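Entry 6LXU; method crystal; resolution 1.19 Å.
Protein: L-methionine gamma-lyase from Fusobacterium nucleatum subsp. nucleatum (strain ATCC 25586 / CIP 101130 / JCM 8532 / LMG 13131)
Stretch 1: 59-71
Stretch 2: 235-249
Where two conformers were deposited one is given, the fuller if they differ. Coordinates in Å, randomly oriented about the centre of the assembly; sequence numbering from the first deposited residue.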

# COMPACT_ATOMS: atom_id res chain seq x y z
N TYR A 59 -12.72 14.22 -8.35
CA TYR A 59 -13.11 12.89 -7.89
C TYR A 59 -12.31 11.88 -8.68
O TYR A 59 -12.16 12.02 -9.88
CB TYR A 59 -14.60 12.68 -8.13
CG TYR A 59 -15.21 11.41 -7.61
CD1 TYR A 59 -15.46 11.26 -6.27
CD2 TYR A 59 -15.61 10.40 -8.47
CE1 TYR A 59 -16.09 10.13 -5.78
CE2 TYR A 59 -16.24 9.26 -8.01
CZ TYR A 59 -16.49 9.14 -6.66
OH TYR A 59 -17.17 8.06 -6.16
N THR A 60 -11.79 10.85 -8.01
CA THR A 60 -10.80 9.98 -8.63
C THR A 60 -11.29 9.24 -9.87
O THR A 60 -10.49 8.99 -10.76
CB THR A 60 -10.19 9.05 -7.57
OG1 THR A 60 -9.37 9.89 -6.75
CG2 THR A 60 -9.35 7.91 -8.14
N ARG A 61 -12.59 8.93 -9.99
CA ARG A 61 -13.06 8.32 -11.24
C ARG A 61 -12.81 9.23 -12.46
O ARG A 61 -12.54 8.73 -13.55
CB ARG A 61 -14.53 7.89 -11.16
CG ARG A 61 -15.12 7.34 -12.47
CD ARG A 61 -16.24 6.30 -12.27
NE ARG A 61 -17.22 6.72 -11.28
CZ ARG A 61 -18.13 7.69 -11.46
NH1 ARG A 61 -18.25 8.29 -12.65
NH2 ARG A 61 -18.90 8.07 -10.46
N LEU A 62 -12.90 10.55 -12.25
CA LEU A 62 -12.60 11.53 -13.31
C LEU A 62 -11.11 11.67 -13.57
O LEU A 62 -10.69 11.84 -14.73
CB LEU A 62 -13.18 12.89 -12.97
CG LEU A 62 -14.69 12.96 -12.82
CD1 LEU A 62 -15.14 14.35 -12.38
CD2 LEU A 62 -15.40 12.56 -14.10
N GLY A 63 -10.31 11.62 -12.51
CA GLY A 63 -8.87 11.81 -12.59
C GLY A 63 -8.28 11.98 -11.21
O GLY A 63 -8.99 12.30 -10.27
N ASN A 64 -6.97 11.75 -11.11
CA ASN A 64 -6.28 11.75 -9.83
C ASN A 64 -4.82 12.14 -10.11
O ASN A 64 -4.28 11.71 -11.11
CB ASN A 64 -6.37 10.33 -9.23
CG ASN A 64 -5.57 10.15 -7.96
OD1 ASN A 64 -4.34 10.09 -8.00
ND2 ASN A 64 -6.26 10.05 -6.83
N PRO A 65 -4.19 12.93 -9.23
CA PRO A 65 -2.84 13.40 -9.58
C PRO A 65 -1.80 12.30 -9.75
O PRO A 65 -0.93 12.42 -10.60
CB PRO A 65 -2.48 14.39 -8.47
CG PRO A 65 -3.62 14.42 -7.54
CD PRO A 65 -4.72 13.55 -8.01
N THR A 66 -1.85 11.25 -8.93
CA THR A 66 -0.94 10.12 -9.12
C THR A 66 -1.16 9.50 -10.50
O THR A 66 -0.23 9.27 -11.27
CB THR A 66 -1.09 9.07 -8.01
OG1 THR A 66 -0.98 9.69 -6.73
CG2 THR A 66 -0.06 7.96 -8.18
N THR A 67 -2.42 9.26 -10.83
CA THR A 67 -2.77 8.66 -12.11
C THR A 67 -2.39 9.57 -13.28
O THR A 67 -1.96 9.07 -14.32
CB THR A 67 -4.25 8.31 -12.11
OG1 THR A 67 -4.49 7.56 -10.92
CG2 THR A 67 -4.62 7.51 -13.31
N THR A 68 -2.55 10.88 -13.11
CA THR A 68 -2.15 11.81 -14.17
C THR A 68 -0.68 11.67 -14.56
O THR A 68 -0.35 11.72 -15.74
CB THR A 68 -2.43 13.26 -13.74
OG1 THR A 68 -3.85 13.40 -13.62
CG2 THR A 68 -1.90 14.28 -14.74
N VAL A 69 0.18 11.48 -13.57
CA VAL A 69 1.60 11.27 -13.86
C VAL A 69 1.81 10.05 -14.73
O VAL A 69 2.54 10.10 -15.72
CB VAL A 69 2.43 11.21 -12.58
CG1 VAL A 69 3.85 10.75 -12.85
CG2 VAL A 69 2.43 12.56 -11.91
N LEU A 70 1.14 8.96 -14.38
CA LEU A 70 1.22 7.75 -15.17
C LEU A 70 0.73 7.97 -16.60
O LEU A 70 1.35 7.52 -17.57
CB LEU A 70 0.42 6.63 -14.50
CG LEU A 70 0.28 5.33 -15.28
CD1 LEU A 70 1.63 4.73 -15.59
CD2 LEU A 70 -0.57 4.35 -14.48
N GLU A 71 -0.41 8.63 -16.72
CA GLU A 71 -0.99 8.94 -18.02
C GLU A 71 -0.04 9.76 -18.88
O GLU A 71 0.15 9.48 -20.07
CB GLU A 71 -2.31 9.66 -17.82
CG GLU A 71 -3.39 8.73 -17.27
CD GLU A 71 -4.66 9.40 -16.83
OE1 GLU A 71 -4.68 10.63 -16.62
OE2 GLU A 71 -5.67 8.66 -16.66
N ILE A 235 -12.96 9.34 -24.34
CA ILE A 235 -12.74 8.03 -23.70
C ILE A 235 -12.79 8.18 -22.17
O ILE A 235 -13.41 7.35 -21.48
CB ILE A 235 -11.45 7.38 -24.20
CG1 ILE A 235 -11.54 7.08 -25.70
CG2 ILE A 235 -11.17 6.09 -23.42
CD1 ILE A 235 -10.22 6.74 -26.33
N ARG A 236 -12.20 9.24 -21.64
CA ARG A 236 -12.23 9.50 -20.20
C ARG A 236 -13.63 9.80 -19.69
O ARG A 236 -14.08 9.22 -18.70
CB ARG A 236 -11.31 10.67 -19.85
CG ARG A 236 -11.29 11.03 -18.37
CD ARG A 236 -10.52 12.32 -18.12
NE ARG A 236 -9.12 12.16 -18.48
CZ ARG A 236 -8.17 11.62 -17.72
NH1 ARG A 236 -8.45 11.21 -16.47
NH2 ARG A 236 -6.94 11.52 -18.19
N PHE A 237 -14.30 10.77 -20.31
CA PHE A 237 -15.55 11.29 -19.78
C PHE A 237 -16.80 10.56 -20.23
O PHE A 237 -17.88 10.86 -19.72
CB PHE A 237 -15.65 12.80 -20.07
CG PHE A 237 -14.60 13.63 -19.36
CD1 PHE A 237 -14.41 13.54 -17.98
CD2 PHE A 237 -13.81 14.52 -20.07
CE1 PHE A 237 -13.45 14.32 -17.33
CE2 PHE A 237 -12.87 15.30 -19.42
CZ PHE A 237 -12.68 15.20 -18.06
N VAL A 238 -16.67 9.60 -21.14
CA VAL A 238 -17.78 8.75 -21.56
C VAL A 238 -17.47 7.30 -21.20
O VAL A 238 -18.11 6.72 -20.29
CB VAL A 238 -18.12 8.92 -23.06
CG1 VAL A 238 -19.26 7.99 -23.45
CG2 VAL A 238 -18.46 10.37 -23.37
N GLY A 239 -16.49 6.72 -21.87
CA GLY A 239 -16.17 5.30 -21.69
C GLY A 239 -15.82 4.94 -20.27
O GLY A 239 -16.46 4.08 -19.65
N LEU A 240 -14.81 5.61 -19.72
CA LEU A 240 -14.37 5.33 -18.36
C LEU A 240 -15.38 5.82 -17.33
O LEU A 240 -15.76 5.08 -16.41
CB LEU A 240 -13.00 5.97 -18.11
CG LEU A 240 -12.46 5.95 -16.68
CD1 LEU A 240 -12.31 4.54 -16.12
CD2 LEU A 240 -11.12 6.66 -16.63
N LYS A 241 -15.85 7.06 -17.46
CA LYS A 241 -16.69 7.67 -16.44
C LYS A 241 -17.98 6.88 -16.21
O LYS A 241 -18.39 6.68 -15.06
CB LYS A 241 -17.04 9.12 -16.80
CG LYS A 241 -17.74 9.87 -15.67
CD LYS A 241 -18.01 11.33 -16.01
CE LYS A 241 -19.25 11.52 -16.87
NZ LYS A 241 -20.48 11.52 -16.04
N ASP A 242 -18.62 6.48 -17.30
CA ASP A 242 -19.98 5.94 -17.26
C ASP A 242 -20.11 4.52 -17.77
O ASP A 242 -20.98 3.79 -17.27
CB ASP A 242 -20.93 6.81 -18.11
CG ASP A 242 -21.03 8.26 -17.64
OD1 ASP A 242 -20.81 8.53 -16.47
OD2 ASP A 242 -21.40 9.12 -18.49
N MET A 243 -19.34 4.11 -18.77
CA MET A 243 -19.65 2.86 -19.43
C MET A 243 -18.85 1.65 -18.98
O MET A 243 -19.27 0.53 -19.20
CB MET A 243 -19.58 3.05 -20.93
CG MET A 243 -20.44 4.22 -21.37
SD MET A 243 -20.56 4.43 -23.14
CE MET A 243 -21.58 3.03 -23.61
N THR A 244 -17.71 1.88 -18.31
CA THR A 244 -16.97 0.80 -17.69
C THR A 244 -16.67 1.05 -16.22
O THR A 244 -16.57 0.10 -15.45
CB THR A 244 -15.64 0.52 -18.39
OG1 THR A 244 -14.75 1.61 -18.13
CG2 THR A 244 -15.82 0.31 -19.89
N GLY A 245 -16.45 2.30 -15.82
CA GLY A 245 -16.02 2.55 -14.46
C GLY A 245 -14.74 1.81 -14.08
O GLY A 245 -14.54 1.51 -12.90
N ALA A 246 -13.86 1.55 -15.04
CA ALA A 246 -12.63 0.79 -14.77
C ALA A 246 -11.54 1.72 -14.22
O ALA A 246 -10.53 1.97 -14.86
CB ALA A 246 -12.18 0.08 -16.03
N VAL A 247 -11.76 2.18 -12.99
CA VAL A 247 -10.93 3.20 -12.36
C VAL A 247 -9.73 2.58 -11.69
O VAL A 247 -9.87 1.76 -10.78
CB VAL A 247 -11.74 4.00 -11.33
CG1 VAL A 247 -10.88 5.06 -10.66
CG2 VAL A 247 -12.94 4.67 -11.98
N LEU A 248 -8.53 2.99 -12.13
CA LEU A 248 -7.29 2.50 -11.55
C LEU A 248 -7.13 3.01 -10.11
O LEU A 248 -7.30 4.18 -9.81
CB LEU A 248 -6.11 2.96 -12.40
CG LEU A 248 -4.75 2.40 -12.00
CD1 LEU A 248 -4.70 0.88 -12.11
CD2 LEU A 248 -3.68 3.02 -12.89
N GLY A 249 -6.76 2.11 -9.21
CA GLY A 249 -6.47 2.49 -7.84
C GLY A 249 -5.19 3.33 -7.78
O GLY A 249 -4.21 2.99 -8.45
O HOH W 1 -14.05 9.48 -15.77
O HOH W 2 -7.06 6.82 -10.66
O HOH W 3 -7.42 9.28 -14.64

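How does the start of the first stretch meet the second? Tyr 59 lies out of reach, but its carbonyl oxygen accepts from the backbone nitrogens of Leu 62 and Gly 63 and so holds the turn that carries the next residues into the contact. Thr 60 adds a modest apolar touch, its CG2 lying 4.1 Å from CG1 of Val 247. Its OG1 is turned to its own stretch, where Asn 64 ND2 donates to Thr 60 OG1 over 3.1 Å.

What makes Arg 61 so extensively covered? Its CA-to-CB bond points sideways, yet the long side chain comes nearer at its end and runs past several residues of the second stretch. The aliphatic part packs on Val 247, with Arg 61 CG 3.5 Å from Val 247 CG2, and Arg 61 CD passes 4.3 Å from Gly 245 CA, just beyond the end of the helix. Farther out, Arg 61 NH1 donates to Lys 241 O at 2.9 Å; the angle of 121° makes this a weak hydrogen bond despite the short distance. The guanidinium also has partners elsewhere in the structure. At the backbone, a water donates to both Arg 61 O (2.8 Å) and Arg 236 O (2.9 Å), joining the two main chains.

How do Leu 62 and Gly 63 engage the helix of the second stretch? Leu 62 serves it with both side chain and backbone. Its CD2 rests 3.5 Å from Lys 241 CD, an aliphatic part of the lysine, and 4.1 Å from Phe 237 CD1, at the edge of the ring. Its carbonyl accepts from the other side of the contact: Arg 236 NH1 reaches Leu 62 O at 2.9 Å, near the plane of the guanidinium, with a favourable angle of 154°. The same NH1 passes 3.9 Å from Gly 63 CA.

What does the following helix contribute? Asn 64 caps its start through a weak bond from Thr 66 N to Asn 64 OD1 (2.9 Å). Thr 67 communicates through water, which lies 2.7 Å from Thr 67 OG1 and donates to Leu 248 O at 2.8 Å. One turn on, Leu 70 CD2 meets Leu 248 CD2 at 3.7 Å. Glu 71 then forms a salt bridge, Arg 236 NH2 donating to Glu 71 OE1 at 2.9 Å and a nearly straight 170°. Another water bridges the pair, donating to Glu 71 OE2 (2.7 Å) and accepting from Arg 236 NH1 (2.9 Å). Arg 236 thus ties the helix to the carbonyl of Leu 62.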